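Local coordinates for protein titin (Homo sapiens, PDB 5JDD) that forms a giant elastic filament of the muscle sarcomere, sampled here by a tandem of three immunoglobulin domains from the I-band, at residues 90-95 with 113-118; 121-126 with 145-150; 106-111 with 171-176. All blocks are in the same frame, centred on the assembly; numbering follows the deposited sequence.

Contact 1 of 3, residues 90-95 with 113-118; sequences TLHITK and EVSHFN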
ATOM      1  N   THR A  90      -4.615 -15.482  12.916  1.00 12.62           N
ATOM      2  CA  THR A  90      -5.024 -14.095  12.858  1.00 14.46           C
ATOM      3  C   THR A  90      -4.321 -13.422  11.695  1.00 13.62           C
ATOM      4  O   THR A  90      -3.225 -13.833  11.301  1.00 17.05           O
ATOM      5  CB  THR A  90      -4.667 -13.351  14.152  1.00 24.96           C
ATOM      6  OG1 THR A  90      -3.242 -13.341  14.310  1.00 35.16           O
ATOM      7  CG2 THR A  90      -5.317 -14.022  15.349  1.00 20.85           C
ATOM      8  N   LEU A  91      -4.950 -12.392  11.142  1.00 12.06           N
ATOM      9  CA  LEU A  91      -4.341 -11.618  10.062  1.00  9.78           C
ATOM     10  C   LEU A  91      -3.245 -10.753  10.649  1.00 14.45           C
ATOM     11  O   LEU A  91      -3.475 -10.014  11.610  1.00 17.39           O
ATOM     12  CB  LEU A  91      -5.378 -10.723   9.405  1.00 11.67           C
ATOM     13  CG  LEU A  91      -6.586 -11.412   8.766  1.00 13.22           C
ATOM     14  CD1 LEU A  91      -7.552 -10.391   8.181  1.00 16.82           C
ATOM     15  CD2 LEU A  91      -6.168 -12.414   7.694  1.00 15.43           C
ATOM     16  N   HIS A  92      -2.048 -10.841  10.084  1.00  9.93           N
ATOM     17  CA  HIS A  92      -0.945 -10.042  10.604  1.00  9.72           C
ATOM     18  C   HIS A  92       0.068  -9.680   9.536  1.00  9.03           C
ATOM     19  O   HIS A  92       0.100 -10.269   8.454  1.00 10.29           O
ATOM     20  CB  HIS A  92      -0.253 -10.770  11.769  1.00 12.06           C
ATOM     21  CG  HIS A  92       0.326 -12.104  11.400  1.00 10.57           C
ATOM     22  ND1 HIS A  92      -0.412 -13.269  11.423  1.00 11.56           N
ATOM     23  CD2 HIS A  92       1.577 -12.460  11.016  1.00 12.09           C
ATOM     24  CE1 HIS A  92       0.357 -14.285  11.066  1.00 12.34           C
ATOM     25  NE2 HIS A  92       1.569 -13.821  10.817  1.00 13.88           N
ATOM     26  N   ILE A  93       0.904  -8.700   9.859  1.00  8.30           N
ATOM     27  CA  ILE A  93       1.940  -8.212   8.958  1.00  8.61           C
ATOM     28  C   ILE A  93       3.151  -9.142   9.008  1.00 10.51           C
ATOM     29  O   ILE A  93       3.594  -9.522  10.097  1.00 10.33           O
ATOM     30  CB  ILE A  93       2.383  -6.803   9.376  1.00  9.06           C
ATOM     31  CG1 ILE A  93       1.205  -5.817   9.333  1.00 12.50           C
ATOM     32  CG2 ILE A  93       3.523  -6.308   8.494  1.00  8.97           C
ATOM     33  CD1 ILE A  93       0.600  -5.629   7.955  1.00 14.23           C
ATOM     34  N   THR A  94       3.679  -9.521   7.842  1.00  8.11           N
ATOM     35  CA  THR A  94       4.889 -10.353   7.794  1.00  8.66           C
ATOM     36  C   THR A  94       6.107  -9.626   7.229  1.00 10.06           C
ATOM     37  O   THR A  94       7.227 -10.097   7.372  1.00 12.46           O
ATOM     38  CB  THR A  94       4.696 -11.634   6.977  1.00  9.19           C
ATOM     39  OG1 THR A  94       4.547 -11.283   5.598  1.00 12.22           O
ATOM     40  CG2 THR A  94       3.457 -12.408   7.448  1.00  9.66           C
ATOM     41  N   LYS A  95       5.900  -8.489   6.570  1.00  8.22           N
ATOM     42  CA  LYS A  95       7.010  -7.652   6.133  1.00  8.26           C
ATOM     43  C   LYS A  95       6.560  -6.202   6.248  1.00  7.96           C
ATOM     44  O   LYS A  95       5.498  -5.839   5.743  1.00  9.68           O
ATOM     45  CB  LYS A  95       7.431  -7.972   4.694  1.00 10.48           C
ATOM     46  CG  LYS A  95       8.662  -7.196   4.243  1.00 14.44           C
ATOM     47  CD  LYS A  95       9.021  -7.492   2.784  1.00 24.51           C
ATOM     48  CE  LYS A  95       9.676  -8.853   2.624  1.00 39.63           C
ATOM     49  NZ  LYS A  95       9.877  -9.239   1.194  1.00 44.72           N
ATOM     50  N   GLU A 113       3.835  -6.948   3.342  1.00  7.02           N
ATOM     51  CA  GLU A 113       3.351  -8.299   3.086  1.00  9.11           C
ATOM     52  C   GLU A 113       2.534  -8.725   4.286  1.00  8.37           C
ATOM     53  O   GLU A 113       2.855  -8.355   5.421  1.00  9.25           O
ATOM     54  CB  GLU A 113       4.504  -9.274   2.797  1.00  9.08           C
ATOM     55  CG  GLU A 113       5.235  -8.927   1.491  1.00 13.63           C
ATOM     56  CD  GLU A 113       6.476  -9.762   1.189  1.00 20.09           C
ATOM     57  OE1 GLU A 113       6.657 -10.863   1.759  1.00 18.74           O
ATOM     58  OE2 GLU A 113       7.278  -9.303   0.344  1.00 24.17           O
ATOM     59  N   VAL A 114       1.457  -9.451   4.016  1.00  8.31           N
ATOM     60  CA  VAL A 114       0.539  -9.896   5.043  1.00  7.46           C
ATOM     61  C   VAL A 114       0.486 -11.426   5.101  1.00  8.52           C
ATOM     62  O   VAL A 114       0.992 -12.117   4.217  1.00  9.90           O
ATOM     63  CB  VAL A 114      -0.877  -9.282   4.846  1.00  9.23           C
ATOM     64  CG1 VAL A 114      -0.798  -7.750   4.846  1.00  9.48           C
ATOM     65  CG2 VAL A 114      -1.511  -9.788   3.558  1.00 10.54           C
ATOM     66  N   SER A 115      -0.148 -11.939   6.148  1.00  8.28           N
ATOM     67  CA  SER A 115      -0.102 -13.358   6.485  1.00  7.35           C
ATOM     68  C   SER A 115      -0.982 -14.253   5.615  1.00  8.99           C
ATOM     69  O   SER A 115      -0.759 -15.466   5.534  1.00 10.08           O
ATOM     70  CB  SER A 115      -0.502 -13.527   7.947  1.00  9.77           C
ATOM     71  OG  SER A 115      -1.774 -12.946   8.179  1.00  9.39           O
ATOM     72  N   HIS A 116      -2.001 -13.666   4.993  1.00  8.82           N
ATOM     73  CA  HIS A 116      -3.008 -14.441   4.274  1.00  8.66           C
ATOM     74  C   HIS A 116      -3.407 -13.804   2.954  1.00  9.20           C
ATOM     75  O   HIS A 116      -3.308 -12.588   2.777  1.00  9.60           O
ATOM     76  CB  HIS A 116      -4.258 -14.606   5.147  1.00 11.12           C
ATOM     77  CG  HIS A 116      -4.030 -15.448   6.356  1.00 11.43           C
ATOM     78  ND1 HIS A 116      -3.499 -14.946   7.526  1.00 10.53           N
ATOM     79  CD2 HIS A 116      -4.240 -16.767   6.572  1.00 11.36           C
ATOM     80  CE1 HIS A 116      -3.395 -15.924   8.411  1.00 11.07           C
ATOM     81  NE2 HIS A 116      -3.837 -17.038   7.855  1.00 12.68           N
ATOM     82  N   PHE A 117      -3.849 -14.634   2.018  1.00 10.17           N
ATOM     83  CA  PHE A 117      -4.442 -14.134   0.788  1.00  8.13           C
ATOM     84  C   PHE A 117      -5.807 -13.519   1.058  1.00 10.02           C
ATOM     85  O   PHE A 117      -6.462 -13.822   2.062  1.00 12.31           O
ATOM     86  CB  PHE A 117      -4.577 -15.271  -0.233  1.00 10.94           C
ATOM     87  CG  PHE A 117      -3.260 -15.774  -0.738  1.00  9.71           C
ATOM     88  CD1 PHE A 117      -2.647 -15.175  -1.831  1.00 10.05           C
ATOM     89  CD2 PHE A 117      -2.617 -16.832  -0.102  1.00 11.50           C
ATOM     90  CE1 PHE A 117      -1.411 -15.627  -2.288  1.00 11.75           C
ATOM     91  CE2 PHE A 117      -1.378 -17.289  -0.553  1.00 10.79           C
ATOM     92  CZ  PHE A 117      -0.779 -16.689  -1.651  1.00 11.49           C
ATOM     93  N   ASN A 118      -6.216 -12.640   0.145  1.00 11.81           N
ATOM     94  CA  ASN A 118      -7.541 -12.017   0.157  1.00 11.61           C
ATOM     95  C   ASN A 118      -7.803 -11.090   1.349  1.00 11.71           C
ATOM     96  O   ASN A 118      -8.941 -10.901   1.777  1.00 15.77           O
ATOM     97  CB  ASN A 118      -8.634 -13.074  -0.017  1.00 16.53           C
ATOM     98  CG  ASN A 118      -8.467 -13.847  -1.306  1.00 15.53           C
ATOM     99  OD1 ASN A 118      -8.228 -13.258  -2.366  1.00 18.85           O
ATOM    100  ND2 ASN A 118      -8.541 -15.168  -1.221  1.00 17.21           N
TER
HETATM  101  O   HOH W   1       3.479 -13.096   3.840  1.00 13.80           O
HETATM  102  O   HOH W   2       7.160 -11.698   4.308  1.00 17.06           O
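A surface contact of antiparallel strand pairing, continued by loop, joins edge strand 93-95 to strand 108-114, with His92, Thr94 and Lys95 beside Glu113 and Ser115 at the end of the middle immunoglobulin domain that faces the preceding one. Ser115 is central to the loop part. Its OG lies between the backbone N and the carbonyl carbon (chi1 56°) and accepts the N-H of His92 in a nearly straight bond, His92 N to Ser115 OG 2.9 Å at 165°. The same hydroxyl is hydrogen-bonded to the neighbouring ring, Ser115 OG to His116 ND1 2.7 Å, where either could be the donor, and His116 NE2 is bonded in turn to Glu89. Ser115 CB sits over the middle of the His92 ring, 3.4 Å from its centroid, a CH-pi contact; the ring is also tied by ND1 to Thr90 O. Farther along, Glu113 O takes two amides from one face of its carbonyl plane, Thr94 N at 2.8 Å and Lys95 N at 3.3 Å. On the outer face the Lys95 and Glu113 side chains lie side by side, pointing the same way; the lysine bends at chi3 (-75°), and the salt bridge Lys95 NZ to Glu113 OE2 is 2.7 Å, the ammonium coming from above the carboxylate plane. One water joins Thr94 OG1 to Val114 O, a second joins Thr94 OG1 to Glu113 OE1. On the inner face Ile93 CD1 meets Val114 CG1 at 4.0 Å, and both residues pack on Cys164. Leu91 and His116 also touch Leu16 of the preceding domain. Two successive residues, Thr94 and Lys95, facing the single Glu113 make a classic beta bulge, here where strand A of an immunoglobulin I-set domain pairs with strand B.

Contact 2 of 3, residues 121-126 with 145-150; sequences SMWLKN and HQLIIM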
ATOM      1  N   SER A 121      -7.508  -4.359   0.763  1.00 12.86           N
ATOM      2  CA  SER A 121      -6.673  -3.168   0.851  1.00 12.94           C
ATOM      3  C   SER A 121      -7.248  -2.160   1.831  1.00 10.61           C
ATOM      4  O   SER A 121      -8.417  -1.790   1.734  1.00 14.76           O
ATOM      5  CB  SER A 121      -6.593  -2.490  -0.508  1.00 11.59           C
ATOM      6  OG  SER A 121      -5.986  -3.333  -1.456  1.00 15.51           O
ATOM      7  N   MET A 122      -6.417  -1.681   2.748  1.00 11.13           N
ATOM      8  CA  MET A 122      -6.826  -0.584   3.621  1.00 10.56           C
ATOM      9  C   MET A 122      -5.640   0.303   3.934  1.00 10.52           C
ATOM     10  O   MET A 122      -4.796  -0.046   4.757  1.00 11.87           O
ATOM     11  CB  MET A 122      -7.443  -1.106   4.921  1.00 11.34           C
ATOM     12  CG  MET A 122      -7.959   0.016   5.842  1.00 12.45           C
ATOM     13  SD  MET A 122      -9.193   1.101   5.076  1.00 13.98           S
ATOM     14  CE  MET A 122     -10.539  -0.039   4.793  1.00 16.85           C
ATOM     15  N   TRP A 123      -5.591   1.453   3.268  1.00  9.51           N
ATOM     16  CA  TRP A 123      -4.487   2.394   3.399  1.00  8.88           C
ATOM     17  C   TRP A 123      -4.963   3.705   3.992  1.00  9.28           C
ATOM     18  O   TRP A 123      -5.982   4.252   3.569  1.00 10.81           O
ATOM     19  CB  TRP A 123      -3.888   2.672   2.020  1.00  9.02           C
ATOM     20  CG  TRP A 123      -3.165   1.502   1.419  1.00  7.99           C
ATOM     21  CD1 TRP A 123      -3.679   0.556   0.575  1.00 10.23           C
ATOM     22  CD2 TRP A 123      -1.795   1.158   1.628  1.00  8.34           C
ATOM     23  NE1 TRP A 123      -2.701  -0.357   0.242  1.00 10.15           N
ATOM     24  CE2 TRP A 123      -1.531  -0.008   0.866  1.00  8.17           C
ATOM     25  CE3 TRP A 123      -0.760   1.728   2.371  1.00  9.77           C
ATOM     26  CZ2 TRP A 123      -0.270  -0.616   0.836  1.00  8.73           C
ATOM     27  CZ3 TRP A 123       0.494   1.130   2.337  1.00 11.42           C
ATOM     28  CH2 TRP A 123       0.726  -0.034   1.577  1.00 10.94           C
ATOM     29  N   LEU A 124      -4.204   4.227   4.952  1.00  8.86           N
ATOM     30  CA  LEU A 124      -4.520   5.513   5.566  1.00  8.25           C
ATOM     31  C   LEU A 124      -3.388   6.496   5.331  1.00 10.45           C
ATOM     32  O   LEU A 124      -2.223   6.102   5.238  1.00 10.47           O
ATOM     33  CB  LEU A 124      -4.714   5.371   7.081  1.00  9.58           C
ATOM     34  CG  LEU A 124      -5.440   4.146   7.625  1.00  9.61           C
ATOM     35  CD1 LEU A 124      -5.483   4.210   9.158  1.00  9.66           C
ATOM     36  CD2 LEU A 124      -6.850   4.063   7.056  1.00 11.08           C
ATOM     37  N   LYS A 125      -3.742   7.773   5.241  1.00  9.70           N
ATOM     38  CA  LYS A 125      -2.775   8.865   5.262  1.00  9.88           C
ATOM     39  C   LYS A 125      -3.101   9.682   6.505  1.00 11.92           C
ATOM     40  O   LYS A 125      -4.196  10.235   6.613  1.00 10.49           O
ATOM     41  CB  LYS A 125      -2.912   9.751   4.018  1.00 11.63           C
ATOM     42  CG  LYS A 125      -2.017  11.001   4.050  1.00  9.92           C
ATOM     43  CD  LYS A 125      -2.292  11.902   2.862  1.00 12.94           C
ATOM     44  CE  LYS A 125      -1.373  13.123   2.901  1.00 15.00           C
ATOM     45  NZ  LYS A 125      -1.669  14.101   1.811  1.00 17.70           N
ATOM     46  N   ASN A 126      -2.164   9.760   7.442  1.00 11.53           N
ATOM     47  CA  ASN A 126      -2.409  10.444   8.714  1.00 10.39           C
ATOM     48  C   ASN A 126      -3.738  10.038   9.355  1.00 13.22           C
ATOM     49  O   ASN A 126      -4.477  10.879   9.871  1.00 12.93           O
ATOM     50  CB  ASN A 126      -2.321  11.971   8.543  1.00 10.09           C
ATOM     51  CG  ASN A 126      -0.940  12.438   8.100  1.00 11.60           C
ATOM     52  OD1 ASN A 126       0.072  11.799   8.394  1.00 12.54           O
ATOM     53  ND2 ASN A 126      -0.895  13.570   7.409  1.00 15.57           N
ATOM     54  N   HIS A 145       0.969  -6.087  -0.607  1.00  8.19           N
ATOM     55  CA  HIS A 145       0.114  -4.918  -0.748  1.00  6.94           C
ATOM     56  C   HIS A 145       0.956  -3.696  -1.018  1.00  8.89           C
ATOM     57  O   HIS A 145       1.941  -3.450  -0.328  1.00 10.54           O
ATOM     58  CB  HIS A 145      -0.722  -4.720   0.514  1.00  8.54           C
ATOM     59  CG  HIS A 145      -1.826  -5.716   0.642  1.00  7.20           C
ATOM     60  ND1 HIS A 145      -3.114  -5.454   0.227  1.00 10.84           N
ATOM     61  CD2 HIS A 145      -1.823  -7.002   1.079  1.00  8.56           C
ATOM     62  CE1 HIS A 145      -3.862  -6.526   0.429  1.00  9.64           C
ATOM     63  NE2 HIS A 145      -3.102  -7.474   0.949  1.00 10.91           N
ATOM     64  N   GLN A 146       0.560  -2.923  -2.027  1.00  9.14           N
ATOM     65  CA  GLN A 146       1.343  -1.771  -2.446  0.50  7.60           C
ATOM     66  C   GLN A 146       0.493  -0.510  -2.596  1.00  8.03           C
ATOM     67  O   GLN A 146      -0.656  -0.562  -3.050  1.00 10.08           O
ATOM     68  CB  GLN A 146       2.062  -2.088  -3.764  0.50 11.17           C
ATOM     69  CG  GLN A 146       2.986  -0.994  -4.260  0.50 12.72           C
ATOM     70  CD  GLN A 146       3.641  -1.348  -5.580  0.50 15.42           C
ATOM     71  OE1 GLN A 146       3.079  -2.090  -6.388  0.50 21.10           O
ATOM     72  NE2 GLN A 146       4.835  -0.820  -5.807  0.50 18.00           N
ATOM     73  N   LEU A 147       1.086   0.620  -2.213  1.00  6.98           N
ATOM     74  CA  LEU A 147       0.512   1.946  -2.430  1.00  9.27           C
ATOM     75  C   LEU A 147       1.509   2.729  -3.261  1.00  8.69           C
ATOM     76  O   LEU A 147       2.663   2.906  -2.862  1.00 10.01           O
ATOM     77  CB  LEU A 147       0.272   2.669  -1.104  1.00  8.87           C
ATOM     78  CG  LEU A 147      -0.205   4.128  -1.217  1.00  8.30           C
ATOM     79  CD1 LEU A 147      -1.599   4.178  -1.819  1.00 12.67           C
ATOM     80  CD2 LEU A 147      -0.212   4.809   0.142  1.00 11.00           C
ATOM     81  N   ILE A 148       1.076   3.171  -4.436  1.00  8.93           N
ATOM     82  CA  ILE A 148       1.919   3.979  -5.307  1.00  9.38           C
ATOM     83  C   ILE A 148       1.364   5.400  -5.356  1.00  9.57           C
ATOM     84  O   ILE A 148       0.173   5.603  -5.626  1.00 12.68           O
ATOM     85  CB  ILE A 148       1.990   3.378  -6.706  1.00 11.05           C
ATOM     86  CG1 ILE A 148       2.605   1.979  -6.626  1.00 15.72           C
ATOM     87  CG2 ILE A 148       2.807   4.261  -7.633  1.00 13.94           C
ATOM     88  CD1 ILE A 148       2.211   1.078  -7.765  1.00 28.29           C
ATOM     89  N   ILE A 149       2.220   6.368  -5.040  1.00  8.61           N
ATOM     90  CA  ILE A 149       1.818   7.772  -4.993  1.00  9.45           C
ATOM     91  C   ILE A 149       2.480   8.517  -6.135  1.00  8.53           C
ATOM     92  O   ILE A 149       3.701   8.676  -6.165  1.00 10.59           O
ATOM     93  CB  ILE A 149       2.200   8.423  -3.649  1.00  9.35           C
ATOM     94  CG1 ILE A 149       1.633   7.610  -2.485  1.00 13.58           C
ATOM     95  CG2 ILE A 149       1.673   9.849  -3.568  1.00 13.05           C
ATOM     96  CD1 ILE A 149       2.089   8.106  -1.130  1.00 16.11           C
ATOM     97  N   MET A 150       1.664   8.980  -7.077  1.00  9.38           N
ATOM     98  CA  MET A 150       2.178   9.639  -8.273  1.00 10.94           C
ATOM     99  C   MET A 150       2.409  11.126  -8.068  1.00 12.02           C
ATOM    100  O   MET A 150       1.745  11.759  -7.251  1.00 12.26           O
ATOM    101  CB  MET A 150       1.186   9.474  -9.432  1.00 15.48           C
ATOM    102  CG  MET A 150       0.738   8.055  -9.719  1.00 20.91           C
ATOM    103  SD  MET A 150       2.105   6.984 -10.165  1.00 28.91           S
ATOM    104  CE  MET A 150       2.743   7.836 -11.607  1.00 32.20           C
TER
HETATM  105  O   HOH W   3      -3.275  -3.043  -1.160  1.00 11.64           O
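Strands 123-125 and 145-149 pass each other face to face with their axes 9.6 Å apart at closest approach and their N-to-C directions at 38°. They belong to the two opposed sheets of an immunoglobulin beta sandwich, and the contact is the meeting of the sheets in its buried core, made mainly by Trp123. The indole leaves strand 123-125 with CG anti to the carbonyl carbon (chi1 -69°) and lies against the opposite strand, sliding past Leu147, whose side chain runs the other way. Leu147 CB stands over the centre of the six-membered ring, 3.5 Å from its centroid and only 3° off the ring normal, so a C-H bond of the leucine meets the pi face in a CH-pi contact. One leucine methyl follows, Leu147 CD2 to Trp123 CE3 3.8 Å. The benzo end of the indole reaches on to the backbone, where Trp123 CZ2 comes within 3.5 Å of Gln146 C, while His145 O lies at the ring edge, 3.8 Å from CZ2. The surroundings are mainly aromatic and aliphatic: Phe162 of strand 158-164 meets the indole edge-to-face and also touches the His145 ring, with Phe110 and Ile138 alongside Trp123. A tryptophan on this strand, buried between the sheets, is a hallmark of immunoglobulin domains. One water joins three polar groups at the border of this packing. It lies in the plane of the indole, at its edge, and likewise in the plane of the His145 imidazole, where Ser121 OG lies too. This water accepts the indole N-H from Trp123 NE1 at 3.1 Å, and bonds to Ser121 OG at 2.7 Å and to His145 ND1 at 2.8 Å.

Contact 3 of 3, residues 106-111 with 171-176; sequences KTASFE and ATLTVT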
ATOM      1  N   LYS A 106       8.338  13.086  -8.464  1.00  9.25           N
ATOM      2  CA  LYS A 106       8.599  11.672  -8.722  1.00  9.78           C
ATOM      3  C   LYS A 106       7.610  10.770  -7.983  1.00 11.21           C
ATOM      4  O   LYS A 106       6.829  11.231  -7.157  1.00 10.62           O
ATOM      5  CB  LYS A 106      10.054  11.313  -8.390  1.00 10.23           C
ATOM      6  CG  LYS A 106      11.058  12.076  -9.265  1.00  8.20           C
ATOM      7  CD  LYS A 106      12.486  11.604  -9.026  1.00 12.57           C
ATOM      8  CE  LYS A 106      12.710  10.204  -9.586  1.00 13.94           C
ATOM      9  NZ  LYS A 106      14.145   9.781  -9.414  1.00 18.24           N
ATOM     10  N   THR A 107       7.647   9.482  -8.297  1.00 11.68           N
ATOM     11  CA  THR A 107       6.700   8.525  -7.750  1.00 10.43           C
ATOM     12  C   THR A 107       7.243   7.905  -6.468  1.00 11.54           C
ATOM     13  O   THR A 107       8.427   7.559  -6.393  1.00 14.06           O
ATOM     14  CB  THR A 107       6.444   7.410  -8.773  1.00 11.38           C
ATOM     15  OG1 THR A 107       5.895   7.986  -9.969  1.00 15.42           O
ATOM     16  CG2 THR A 107       5.488   6.368  -8.222  1.00 14.67           C
ATOM     17  N   ALA A 108       6.380   7.780  -5.460  1.00 10.61           N
ATOM     18  CA  ALA A 108       6.738   7.123  -4.208  1.00 10.92           C
ATOM     19  C   ALA A 108       5.970   5.820  -4.111  1.00 11.92           C
ATOM     20  O   ALA A 108       4.847   5.710  -4.590  1.00 13.61           O
ATOM     21  CB  ALA A 108       6.393   8.003  -3.017  1.00 13.25           C
ATOM     22  N   SER A 109       6.564   4.824  -3.477  1.00  9.62           N
ATOM     23  CA  SER A 109       5.834   3.591  -3.262  0.50 10.12           C
ATOM     24  C   SER A 109       6.095   2.979  -1.896  1.00  9.33           C
ATOM     25  O   SER A 109       7.189   3.062  -1.330  1.00 13.35           O
ATOM     26  CB  SER A 109       6.104   2.588  -4.381  0.50 14.66           C
ATOM     27  OG  SER A 109       7.455   2.195  -4.407  0.50 21.12           O
ATOM     28  N   PHE A 110       5.030   2.403  -1.350  1.00  8.03           N
ATOM     29  CA  PHE A 110       5.101   1.656  -0.101  1.00  8.80           C
ATOM     30  C   PHE A 110       4.629   0.246  -0.357  1.00  9.47           C
ATOM     31  O   PHE A 110       3.710   0.032  -1.148  1.00 11.57           O
ATOM     32  CB  PHE A 110       4.184   2.273   0.965  1.00 10.08           C
ATOM     33  CG  PHE A 110       4.663   3.592   1.476  1.00  9.03           C
ATOM     34  CD1 PHE A 110       5.681   3.653   2.420  1.00  9.09           C
ATOM     35  CD2 PHE A 110       4.108   4.771   1.011  1.00 11.86           C
ATOM     36  CE1 PHE A 110       6.147   4.877   2.890  1.00 11.93           C
ATOM     37  CE2 PHE A 110       4.562   6.004   1.472  1.00 12.67           C
ATOM     38  CZ  PHE A 110       5.583   6.060   2.414  1.00 13.39           C
ATOM     39  N   GLU A 111       5.238  -0.722   0.318  1.00  9.60           N
ATOM     40  CA  GLU A 111       4.780  -2.097   0.218  1.00 10.08           C
ATOM     41  C   GLU A 111       4.880  -2.786   1.555  1.00  9.56           C
ATOM     42  O   GLU A 111       5.840  -2.593   2.298  1.00 12.97           O
ATOM     43  CB  GLU A 111       5.632  -2.906  -0.759  1.00 14.56           C
ATOM     44  CG  GLU A 111       5.785  -2.357  -2.147  1.00 30.02           C
ATOM     45  CD  GLU A 111       6.934  -3.028  -2.862  1.00 43.48           C
ATOM     46  OE1 GLU A 111       7.082  -4.261  -2.708  1.00 41.03           O
ATOM     47  OE2 GLU A 111       7.700  -2.320  -3.551  1.00 57.08           O
ATOM     48  N   ALA A 171       4.645   3.854   7.822  1.00  9.25           N
ATOM     49  CA  ALA A 171       5.931   4.410   7.425  1.00  8.71           C
ATOM     50  C   ALA A 171       5.706   5.824   6.938  1.00  9.48           C
ATOM     51  O   ALA A 171       4.581   6.197   6.599  1.00 11.18           O
ATOM     52  CB  ALA A 171       6.596   3.555   6.333  1.00  9.80           C
ATOM     53  N   THR A 172       6.772   6.613   6.883  1.00  9.79           N
ATOM     54  CA  THR A 172       6.649   8.004   6.466  0.50 10.20           C
ATOM     55  C   THR A 172       7.223   8.259   5.086  1.00  8.63           C
ATOM     56  O   THR A 172       8.195   7.623   4.668  1.00 11.74           O
ATOM     57  CB  THR A 172       7.354   8.957   7.434  0.50 11.42           C
ATOM     58  OG1 THR A 172       8.761   8.676   7.446  0.50 11.29           O
ATOM     59  CG2 THR A 172       6.778   8.805   8.825  0.50  4.12           C
ATOM     60  N   LEU A 173       6.598   9.193   4.386  1.00  7.77           N
ATOM     61  CA  LEU A 173       7.104   9.738   3.134  1.00  9.82           C
ATOM     62  C   LEU A 173       7.548  11.164   3.406  1.00  9.79           C
ATOM     63  O   LEU A 173       6.799  11.964   3.988  1.00 10.05           O
ATOM     64  CB  LEU A 173       6.007   9.754   2.070  1.00 10.28           C
ATOM     65  CG  LEU A 173       6.340  10.540   0.794  1.00 10.87           C
ATOM     66  CD1 LEU A 173       7.526   9.939   0.073  1.00 13.86           C
ATOM     67  CD2 LEU A 173       5.137  10.558  -0.128  1.00 12.70           C
ATOM     68  N   THR A 174       8.775  11.475   3.005  1.00  9.26           N
ATOM     69  CA  THR A 174       9.269  12.837   3.000  1.00 10.17           C
ATOM     70  C   THR A 174       9.555  13.240   1.558  1.00 11.04           C
ATOM     71  O   THR A 174      10.422  12.663   0.918  1.00 12.15           O
ATOM     72  CB  THR A 174      10.558  12.951   3.823  1.00 11.56           C
ATOM     73  OG1 THR A 174      10.323  12.458   5.154  1.00 16.57           O
ATOM     74  CG2 THR A 174      11.030  14.392   3.880  1.00 14.24           C
ATOM     75  N   VAL A 175       8.801  14.201   1.041  1.00  9.58           N
ATOM     76  CA  VAL A 175       8.993  14.684  -0.324  1.00 10.58           C
ATOM     77  C   VAL A 175      10.011  15.825  -0.318  1.00 10.96           C
ATOM     78  O   VAL A 175       9.810  16.844   0.343  1.00 16.40           O
ATOM     79  CB  VAL A 175       7.666  15.133  -0.935  1.00 10.42           C
ATOM     80  CG1 VAL A 175       7.874  15.616  -2.372  1.00 11.77           C
ATOM     81  CG2 VAL A 175       6.683  13.977  -0.915  1.00 13.28           C
ATOM     82  N   THR A 176      11.108  15.632  -1.039  1.00  8.83           N
ATOM     83  CA  THR A 176      12.251  16.535  -0.961  1.00 10.79           C
ATOM     84  C   THR A 176      12.284  17.536  -2.113  1.00  9.71           C
ATOM     85  O   THR A 176      11.796  17.255  -3.214  1.00 10.14           O
ATOM     86  CB  THR A 176      13.567  15.737  -0.901  1.00  9.82           C
ATOM     87  OG1 THR A 176      13.621  14.839  -2.009  1.00 12.83           O
ATOM     88  CG2 THR A 176      13.652  14.943   0.400  1.00 13.24           C
TER
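Ala108 O receives a probable hydrogen bond from Ile149 N at 2.7 Å within its own sheet, while Ala108 CB points across the sandwich, toward Leu173 in the opposite sheet. Two residues on, Phe110 N is probably bonded to Leu147 O in the same way, so that strand 108-111 is paired with strand 144-149, and the Phe110 side chain too points inward. Between the two segments themselves the contact is apolar. Ala108 CB meets the tip of Leu173, with Leu173 CD1 at 3.8 Å; CG of the leucine stands anti to its backbone N (chi1 169°), and from there both methyls, CD1 and CD2, approach the alanine. The Phe110 side chain crosses that of Leu173 obliquely and does its touching with the far end of the ring: Phe110 CZ is 3.7 Å from Leu173 CB, which lies near the ring plane at the edge. On the adjacent ring carbon, Phe110 CE1 approaches Ala171 CB at 3.7 Å. Strands 108-111 and 171-176 are antiparallel in direction (173°), with axes 9.0 Å apart, the spacing of facing sheets rather than paired neighbours. Strand B of the domain thus packs across the immunoglobulin beta sandwich on strand G. Strand 100-103 flanks this packing, its Ile100 touching Ala108 and Phe110 and its Val102 touching Ala108 and Leu173, while Tyr160 of strand 158-164, in the sheet that carries Ala171, meets the Phe110 ring with the two planes at about 30°. In the plane of the Phe110 ring, at its edge, lies the backbone oxygen of the intervening residue, Thr172 O, 3.8 Å from Phe110 CZ.

In the fold
From the N terminus, the chain enters the middle immunoglobulin domain at residues 90-95, and contact 1 closes the first loop when 113-118 returns beside them. Contact 3 opens inside that loop, at 106-111, and closes only at 171-176, so the two cross. Contact 2 opens after contact 1 has closed and lies wholly within the loop of contact 3. Contact 1 pairs neighbouring strands of one sheet; contacts 2 and 3 join the two sheets across the core. Strand 108-114 serves contacts 1 and 3 and pairs with strand 144-149 of contact 2, while Val114 CG2 packs on His145 CD2 at 3.7 Å, linking contacts 1 and 2.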